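Local coordinates for penicillin-binding protein 2B (Streptococcus pneumoniae, PDB 2WAD), which forms peptide cross-links between neighbouring glycan strands of the cell-wall peptidoglycan as a transpeptidase of the elongation machinery, and binds penicillin, at residues N329-N334 with N654-K659; G335-S340 with V649-N654. One frame throughout, in Å; residues are numbered along the deposited sequence.

Contact 1 of 2, residues N329-N334 with N654-K659. Unlike the reference sequence in segment 329-334: Gly333 (reference Glu). Unlike the reference sequence in segment 654-659: Lys659 (reference Asn).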
loop_
_atom_site.group_PDB
_atom_site.type_symbol
_atom_site.label_atom_id
_atom_site.label_comp_id
_atom_site.label_asym_id
_atom_site.label_seq_id
_atom_site.Cartn_x
_atom_site.Cartn_y
_atom_site.Cartn_z
ATOM N N ASN A 329 15.110 -20.792 -0.033
ATOM C CA ASN A 329 15.543 -21.923 -0.859
ATOM C C ASN A 329 16.307 -22.972 -0.067
ATOM O O ASN A 329 16.152 -24.160 -0.311
ATOM C CB ASN A 329 16.398 -21.461 -2.049
ATOM C CG ASN A 329 15.561 -21.000 -3.241
ATOM O OD1 ASN A 329 14.613 -21.670 -3.669
ATOM N ND2 ASN A 329 15.904 -19.847 -3.766
ATOM N N SER A 330 17.125 -22.537 0.887
ATOM C CA SER A 330 17.821 -23.479 1.758
ATOM C C SER A 330 16.808 -24.315 2.540
ATOM O O SER A 330 16.909 -25.550 2.620
ATOM C CB SER A 330 18.747 -22.706 2.709
ATOM O OG SER A 330 19.707 -23.567 3.291
ATOM N N GLU A 331 15.792 -23.650 3.090
ATOM C CA GLU A 331 14.773 -24.373 3.857
ATOM C C GLU A 331 13.905 -25.253 2.968
ATOM O O GLU A 331 13.354 -26.251 3.424
ATOM C CB GLU A 331 13.916 -23.414 4.677
ATOM C CG GLU A 331 14.697 -22.692 5.749
ATOM C CD GLU A 331 15.116 -23.608 6.887
ATOM O OE1 GLU A 331 14.256 -23.963 7.724
ATOM O OE2 GLU A 331 16.316 -23.969 6.948
ATOM N N LEU A 332 13.760 -24.893 1.698
ATOM C CA LEU A 332 13.160 -25.838 0.759
ATOM C C LEU A 332 14.099 -27.011 0.481
ATOM O O LEU A 332 13.651 -28.143 0.296
ATOM C CB LEU A 332 12.784 -25.167 -0.554
ATOM C CG LEU A 332 11.526 -24.304 -0.638
ATOM C CD1 LEU A 332 11.343 -23.748 -2.054
ATOM C CD2 LEU A 332 10.315 -25.090 -0.200
ATOM N N GLY A 333 15.395 -26.725 0.480
ATOM C CA GLY A 333 16.442 -27.705 0.199
ATOM C C GLY A 333 16.385 -28.834 1.212
ATOM O O GLY A 333 16.459 -30.002 0.843
ATOM N N ASN A 334 16.225 -28.495 2.491
ATOM C CA ASN A 334 16.235 -29.516 3.533
ATOM C C ASN A 334 14.843 -29.993 3.902
ATOM O O ASN A 334 14.713 -30.913 4.705
ATOM C CB ASN A 334 16.971 -29.029 4.781
ATOM C CG ASN A 334 16.285 -27.828 5.423
ATOM O OD1 ASN A 334 15.048 -27.778 5.531
ATOM N ND2 ASN A 334 17.086 -26.850 5.827
ATOM N N ASN A 654 7.235 -23.627 8.972
ATOM C CA ASN A 654 8.552 -24.217 8.794
ATOM C C ASN A 654 8.670 -25.311 9.852
ATOM O O ASN A 654 8.538 -25.041 11.043
ATOM C CB ASN A 654 9.657 -23.152 8.934
ATOM C CG ASN A 654 11.057 -23.694 8.623
ATOM O OD1 ASN A 654 11.423 -24.780 9.077
ATOM N ND2 ASN A 654 11.832 -22.948 7.829
ATOM N N THR A 655 8.854 -26.551 9.414
ATOM C CA THR A 655 8.842 -27.702 10.318
ATOM C C THR A 655 10.233 -28.042 10.855
ATOM O O THR A 655 10.385 -28.996 11.614
ATOM C CB THR A 655 8.220 -28.989 9.664
ATOM O OG1 THR A 655 8.853 -29.268 8.409
ATOM C CG2 THR A 655 6.721 -28.852 9.423
ATOM N N ASN A 656 11.257 -27.282 10.480
ATOM C CA ASN A 656 12.589 -27.499 11.051
ATOM C C ASN A 656 12.706 -27.347 12.568
ATOM O O ASN A 656 12.673 -26.232 13.100
ATOM C CB ASN A 656 13.610 -26.567 10.405
ATOM C CG ASN A 656 14.371 -27.245 9.311
ATOM O OD1 ASN A 656 14.127 -28.414 9.024
ATOM N ND2 ASN A 656 15.294 -26.527 8.687
ATOM N N LEU A 657 12.908 -28.465 13.256
ATOM C CA LEU A 657 13.004 -28.441 14.721
ATOM C C LEU A 657 14.455 -28.505 15.219
ATOM O O LEU A 657 14.721 -28.347 16.420
ATOM C CB LEU A 657 12.100 -29.509 15.371
ATOM C CG LEU A 657 12.299 -31.004 15.084
ATOM C CD1 LEU A 657 13.296 -31.627 16.070
ATOM C CD2 LEU A 657 10.977 -31.772 15.129
ATOM N N THR A 658 15.387 -28.696 14.282
ATOM C CA THR A 658 16.819 -28.709 14.589
ATOM C C THR A 658 17.556 -27.363 14.478
ATOM O O THR A 658 18.544 -27.139 15.178
ATOM C CB THR A 658 17.569 -29.841 13.837
ATOM O OG1 THR A 658 17.871 -29.440 12.493
ATOM C CG2 THR A 658 16.740 -31.130 13.825
ATOM N N LYS A 659 17.098 -26.455 13.622
ATOM C CA LYS A 659 17.559 -25.073 13.733
ATOM C C LYS A 659 16.463 -24.073 13.357
ATOM O O LYS A 659 15.684 -24.335 12.446
ATOM C CB LYS A 659 18.819 -24.838 12.899
ATOM C CG LYS A 659 18.570 -24.866 11.401
ATOM C CD LYS A 659 19.726 -24.269 10.611
ATOM C CE LYS A 659 19.668 -24.749 9.166
ATOM N NZ LYS A 659 18.275 -25.198 8.840
HETATM O O HOH W 1 14.271 -22.943 10.408
#
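Glu331, buried near the C-terminal end of helix 314-334, bonds with its carboxylate to Asn654 and Lys659 of the loop 654-659. Asn654 ND2 donates to Glu331 OE1 over 2.6 Å in a fairly straight bond (160° at the hydrogen). OE1 uses the anti lone pair, away from the other oxygen, and lies close to the Asn654 amide plane; the two flat groups are nearly coplanar although the side chains cross at about a right angle. A bend at chi2 (-71°) turns Glu331 CD out of line with the start of its chain. This inner half is the tight one: Asn654 is buried as well, and its OD1 accepts from the backbone N of Asn656 at 2.9 Å. That bond makes an Asx turn, which ties the Asn654 amide to the bend of the loop and leaves ND2 directed at the helix. Asn656 ND2 also lies close to the carboxylate, 2.9 Å from Glu331 OE1, with its amide plane steeply inclined to it. Towards solvent the contact thins out. Exposed Lys659, which differs from the reference sequence, slides past Glu331 in the opposite direction, and its NZ makes a salt bridge of 3.0 Å to Glu331 OE2, on the syn lone pair of that oxygen. The same oxygen is met from above the carboxylate plane by Asn334 ND2 at 3.2 Å, three residues further along the same segment. Two donors thus grip OE2, which would favour a charged carboxylate. Asn334 and Asn656 meet tip to tip, joined by a weak bond of 3.4 Å from Asn656 ND2 to Asn334 OD1, whose stronger partner is Gly336 N. A water donates to both Glu331 OE1 and Lys659 O, bridging helix and loop.

Contact 2 of 2, residues G335-S340 with V649-N654; sequences GGAKYS and VVFPHN. With ZN (zinc ion), chain E.
On one face of the Phe651 ring lies Asn654 ND2, 3.4 Å above the plane and offset toward the rim; its hydrogen bond goes to Glu331. Ser340 OG and Ala337 CB come up to the ring's edge. Ser340 OG comes to 3.5 Å of Phe651 CE1, while Ala337 CB sits equally near Phe651 CE1 and CZ, 4.2 Å from each. The Tyr339 ring carries Lys338 CG over the centre of one face, and the imidazole of His653 binds a zinc ion through NE2 at 2.0 Å, two waters adding to the metal's shell. Ser340 OG, anti to its backbone N (chi1 176°), donates to Pro652 O over 2.6 Å in the carbonyl plane. Backbone meets backbone more softly where Asn654 CA directs its hydrogen at Gly336 O, 3.3 Å away. A water ties the same region together, donating to Gly336 O and His653 O and accepting from Tyr339 N. Two successive type I turns, Gly335-Lys338 and Ala337-Ser340, fold the loop compactly beside residues 651-654. This loop leads from helix 314-334 into strand 342-348, which pairs antiparallel with strand 645-650 in the central sheet of the transpeptidase domain. Phe328 of helix 314-334 meets the Phe651 ring with the planes about 15° apart, and Val661 and Ile665 of helix 661-676 also pack against Phe651.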
loop_
_atom_site.group_PDB
_atom_site.type_symbol
_atom_site.label_atom_id
_atom_site.label_comp_id
_atom_site.label_asym_id
_atom_site.label_seq_id
_atom_site.Cartn_x
_atom_site.Cartn_y
_atom_site.Cartn_z
ATOM N N GLY A 335 13.810 -29.392 3.308
ATOM C CA GLY A 335 12.439 -29.882 3.459
ATOM C C GLY A 335 11.592 -29.099 4.452
ATOM O O GLY A 335 10.370 -29.252 4.492
ATOM N N GLY A 336 12.226 -28.243 5.252
ATOM C CA GLY A 336 11.501 -27.522 6.301
ATOM C C GLY A 336 10.443 -26.565 5.782
ATOM O O GLY A 336 9.447 -26.297 6.457
ATOM N N ALA A 337 10.651 -26.040 4.582
ATOM C CA ALA A 337 9.748 -25.016 4.056
ATOM C C ALA A 337 8.714 -25.560 3.074
ATOM O O ALA A 337 8.053 -24.787 2.387
ATOM C CB ALA A 337 10.547 -23.895 3.414
ATOM N N LYS A 338 8.571 -26.885 3.023
ATOM C CA LYS A 338 7.781 -27.533 1.982
ATOM C C LYS A 338 6.335 -27.019 1.892
ATOM O O LYS A 338 5.817 -26.780 0.796
ATOM C CB LYS A 338 7.779 -29.041 2.211
ATOM C CG LYS A 338 7.036 -29.820 1.133
ATOM C CD LYS A 338 7.007 -31.306 1.488
ATOM C CE LYS A 338 6.140 -32.124 0.525
ATOM N NZ LYS A 338 6.931 -33.058 -0.332
ATOM N N TYR A 339 5.681 -26.884 3.043
ATOM C CA TYR A 339 4.314 -26.358 3.100
ATOM C C TYR A 339 4.213 -24.930 3.602
ATOM O O TYR A 339 3.139 -24.524 4.017
ATOM C CB TYR A 339 3.448 -27.252 3.982
ATOM C CG TYR A 339 3.445 -28.667 3.460
ATOM C CD1 TYR A 339 2.865 -28.958 2.235
ATOM C CD2 TYR A 339 4.079 -29.687 4.150
ATOM C CE1 TYR A 339 2.878 -30.238 1.726
ATOM C CE2 TYR A 339 4.111 -30.972 3.646
ATOM C CZ TYR A 339 3.499 -31.240 2.433
ATOM O OH TYR A 339 3.508 -32.514 1.899
ATOM N N SER A 340 5.325 -24.195 3.568
ATOM C CA SER A 340 5.367 -22.786 3.952
ATOM C C SER A 340 4.930 -21.888 2.799
ATOM O O SER A 340 5.458 -22.004 1.690
ATOM C CB SER A 340 6.781 -22.426 4.421
ATOM O OG SER A 340 6.870 -21.044 4.717
ATOM N N VAL A 649 10.279 -10.726 11.300
ATOM C CA VAL A 649 10.498 -11.751 10.296
ATOM C C VAL A 649 9.415 -12.778 10.510
ATOM O O VAL A 649 9.204 -13.221 11.634
ATOM C CB VAL A 649 11.905 -12.413 10.407
ATOM C CG1 VAL A 649 11.951 -13.650 9.483
ATOM C CG2 VAL A 649 13.001 -11.388 10.052
ATOM N N VAL A 650 8.715 -13.112 9.435
ATOM C CA VAL A 650 7.555 -13.986 9.537
ATOM C C VAL A 650 7.795 -15.122 8.556
ATOM O O VAL A 650 7.906 -14.899 7.357
ATOM C CB VAL A 650 6.236 -13.228 9.190
ATOM C CG1 VAL A 650 5.053 -14.180 9.215
ATOM C CG2 VAL A 650 6.020 -12.044 10.195
ATOM N N PHE A 651 7.913 -16.336 9.073
ATOM C CA PHE A 651 8.274 -17.490 8.253
ATOM C C PHE A 651 7.363 -18.616 8.694
ATOM O O PHE A 651 7.717 -19.388 9.580
ATOM C CB PHE A 651 9.732 -17.893 8.542
ATOM C CG PHE A 651 10.349 -18.771 7.470
ATOM C CD1 PHE A 651 9.604 -19.744 6.846
ATOM C CD2 PHE A 651 11.687 -18.618 7.103
ATOM C CE1 PHE A 651 10.151 -20.554 5.857
ATOM C CE2 PHE A 651 12.257 -19.426 6.113
ATOM C CZ PHE A 651 11.483 -20.404 5.494
ATOM N N PRO A 652 6.171 -18.704 8.097
ATOM C CA PRO A 652 5.150 -19.613 8.609
ATOM C C PRO A 652 5.333 -21.082 8.185
ATOM O O PRO A 652 5.890 -21.372 7.140
ATOM C CB PRO A 652 3.862 -19.050 8.007
ATOM C CG PRO A 652 4.305 -18.261 6.804
ATOM C CD PRO A 652 5.683 -17.816 7.022
ATOM N N HIS A 653 4.866 -21.999 9.020
ATOM C CA HIS A 653 4.837 -23.431 8.750
ATOM C C HIS A 653 6.166 -24.011 8.287
ATOM O O HIS A 653 6.227 -24.769 7.326
ATOM C CB HIS A 653 3.676 -23.772 7.815
ATOM C CG HIS A 653 2.355 -23.299 8.336
ATOM N ND1 HIS A 653 1.805 -23.800 9.496
ATOM C CD2 HIS A 653 1.492 -22.356 7.884
ATOM C CE1 HIS A 653 0.651 -23.195 9.735
ATOM N NE2 HIS A 653 0.448 -22.299 8.786
ATOM N N ASN A 654 7.235 -23.627 8.972
ATOM C CA ASN A 654 8.552 -24.217 8.794
ATOM C C ASN A 654 8.670 -25.311 9.852
ATOM O O ASN A 654 8.538 -25.041 11.043
ATOM C CB ASN A 654 9.657 -23.152 8.934
ATOM C CG ASN A 654 11.057 -23.694 8.623
ATOM O OD1 ASN A 654 11.423 -24.780 9.077
ATOM N ND2 ASN A 654 11.832 -22.948 7.829
HETATM ZN ZN ZN E . -0.704 -20.656 8.824
HETATM O O HOH W 2 6.469 -27.047 5.732
HETATM O O HOH W 3 -1.320 -20.381 6.687
HETATM O O HOH W 4 0.189 -18.755 9.481
#

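How the contacts relate
Both contacts join the end of helix 314-334 and the loop after it to the chain leaving strand 645-650, and their centres lie about 7 Å apart. Contact 2 is the buried one, close to the sheet, and relies on an aromatic ring, a serine hydroxyl and backbone carbonyls. Contact 1 lies farther out, is only partly buried and is almost wholly polar, with a carboxylate set among amides and a lysine. Asn654 belongs to both. Probable backbone bonds, Ala337 N with Glu331 O and Thr655 N with Gly336 O, stitch one contact to the other, and Leu332 packs against Ala337 across the same junction.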